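PDB 4GYI: Rio2 kinase from Chaetomium thermophilum, which probably phosphorylates protein serine and threonine residues with magnesium and ATP, and acts as an ATPase-dependent factor on the maturing pre-40S ribosomal subunit. Local coordinates for residues D277-C280 with I281-F284. Sequence-based numbering, arbitrary orientation.
Sequences DVQC and IKRF
Asp277 meets Ile281 one helical turn on: its O accepts the N-H of Ile281 at 3.2 Å, and CG1 of Ile281 rests 3.5 Å from that same carbonyl O of Asp277. The carboxylate of Asp277 is engaged elsewhere. Its OD1 and OD2 take the backbone N-H groups of Phe231 and Gly229, a task for which a short side chain with two acceptors is well suited, and one that gives both oxygens of a buried carboxylate a partner.

Val278 follows with a straighter bond, Lys282 N to Val278 O at 3.0 Å with 174° at the hydrogen. Its CG1, placed anti to the backbone N (chi1 170°), lies alongside the lysine and touches CE of Lys282 at 3.6 Å. A long aliphatic stem fits here: beyond CG the lysine runs fully extended past the valine, carrying NZ to the carbonyl O of Gly297.

The Gln279 side chain slants across the same stem, its OE1 in van der Waals contact with CD of Lys282 at 3.6 Å. The bend at chi2 (52°) folds the amide back along the helix, where NE2 bonds to the carbonyl O of Asp275. The Gln279 backbone O receives the N-H of Arg283 at 2.9 Å, and the arginine's flexible, charged chain suits this exposed face.

Cys280 closes the series: its O accepts the N-H of Phe284, N to O 3.0 Å. The ring of Phe284 leads off against Met198 and Glu233.

Four successive i to i+4 bonds define a regular, amphipathic alpha-helix: Asp277, Val278, Ile281 (against Phe231 and Tyr211) and Phe284 are buried, Gln279 and Arg283 exposed. Asp277's grip on the loop leading to ADP- and magnesium-binding Phe234 and Asn235 resembles that of the helix F aspartate, which holds the catalytic loop in protein kinase C-lobes.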
loop_
_atom_site.group_PDB
_atom_site.type_symbol
_atom_site.label_atom_id
_atom_site.label_comp_id
_atom_site.label_asym_id
_atom_site.label_seq_id
_atom_site.Cartn_x
_atom_site.Cartn_y
_atom_site.Cartn_z
ATOM N N ASP A 277 4.786 11.861 -14.985
ATOM C CA ASP A 277 3.441 11.296 -15.077
ATOM C C ASP A 277 2.842 11.522 -16.479
ATOM O O ASP A 277 2.368 10.582 -17.130
ATOM C CB ASP A 277 2.521 11.875 -13.977
ATOM C CG ASP A 277 2.735 11.206 -12.578
ATOM O OD1 ASP A 277 3.465 10.183 -12.483
ATOM O OD2 ASP A 277 2.144 11.697 -11.574
ATOM N N VAL A 278 2.876 12.765 -16.944
ATOM C CA VAL A 278 2.355 13.105 -18.268
ATOM C C VAL A 278 3.073 12.313 -19.378
ATOM O O VAL A 278 2.436 11.777 -20.284
ATOM C CB VAL A 278 2.496 14.626 -18.539
ATOM C CG1 VAL A 278 2.193 14.949 -19.990
ATOM C CG2 VAL A 278 1.610 15.437 -17.595
ATOM N N GLN A 279 4.398 12.232 -19.306
ATOM C CA GLN A 279 5.161 11.517 -20.328
ATOM C C GLN A 279 4.880 10.013 -20.310
ATOM O O GLN A 279 4.916 9.374 -21.361
ATOM C CB GLN A 279 6.662 11.788 -20.192
ATOM C CG GLN A 279 7.290 12.522 -21.384
ATOM C CD GLN A 279 6.556 13.814 -21.768
ATOM O OE1 GLN A 279 6.214 14.021 -22.933
ATOM N NE2 GLN A 279 6.328 14.691 -20.789
ATOM N N CYS A 280 4.593 9.451 -19.130
ATOM C CA CYS A 280 4.201 8.040 -19.039
ATOM C C CYS A 280 2.915 7.761 -19.813
ATOM O O CYS A 280 2.833 6.794 -20.578
ATOM C CB CYS A 280 4.021 7.591 -17.582
ATOM S SG CYS A 280 5.522 6.936 -16.838
ATOM N N ILE A 281 1.920 8.614 -19.596
ATOM C CA ILE A 281 0.660 8.544 -20.327
ATOM C C ILE A 281 0.866 8.680 -21.847
ATOM O O ILE A 281 0.397 7.835 -22.620
ATOM C CB ILE A 281 -0.315 9.625 -19.832
ATOM C CG1 ILE A 281 -0.716 9.348 -18.377
ATOM C CG2 ILE A 281 -1.532 9.707 -20.726
ATOM C CD1 ILE A 281 -1.149 7.931 -18.135
ATOM N N LYS A 282 1.574 9.727 -22.275
ATOM C CA LYS A 282 1.836 9.929 -23.701
ATOM C C LYS A 282 2.552 8.721 -24.306
ATOM O O LYS A 282 2.153 8.224 -25.357
ATOM C CB LYS A 282 2.673 11.192 -23.948
ATOM C CG LYS A 282 1.940 12.482 -23.638
ATOM C CD LYS A 282 2.804 13.702 -24.004
ATOM C CE LYS A 282 2.137 14.998 -23.557
ATOM N NZ LYS A 282 2.897 16.245 -23.867
ATOM N N ARG A 283 3.614 8.258 -23.647
ATOM C CA ARG A 283 4.341 7.074 -24.118
ATOM C C ARG A 283 3.389 5.899 -24.343
ATOM O O ARG A 283 3.366 5.317 -25.424
ATOM C CB ARG A 283 5.421 6.654 -23.127
ATOM C CG ARG A 283 6.813 7.188 -23.409
ATOM C CD ARG A 283 7.820 6.463 -22.520
ATOM N NE ARG A 283 7.618 5.017 -22.581
ATOM C CZ ARG A 283 8.450 4.167 -23.174
ATOM N NH1 ARG A 283 9.564 4.609 -23.742
ATOM N NH2 ARG A 283 8.176 2.869 -23.187
ATOM N N PHE A 284 2.602 5.567 -23.321
ATOM C CA PHE A 284 1.666 4.457 -23.423
ATOM C C PHE A 284 0.699 4.628 -24.598
ATOM O O PHE A 284 0.541 3.725 -25.421
ATOM C CB PHE A 284 0.888 4.256 -22.121
ATOM C CG PHE A 284 -0.141 3.172 -22.215
ATOM C CD1 PHE A 284 0.239 1.838 -22.178
ATOM C CD2 PHE A 284 -1.485 3.486 -22.387
ATOM C CE1 PHE A 284 -0.706 0.825 -22.275
ATOM C CE2 PHE A 284 -2.435 2.495 -22.504
ATOM C CZ PHE A 284 -2.050 1.155 -22.431
#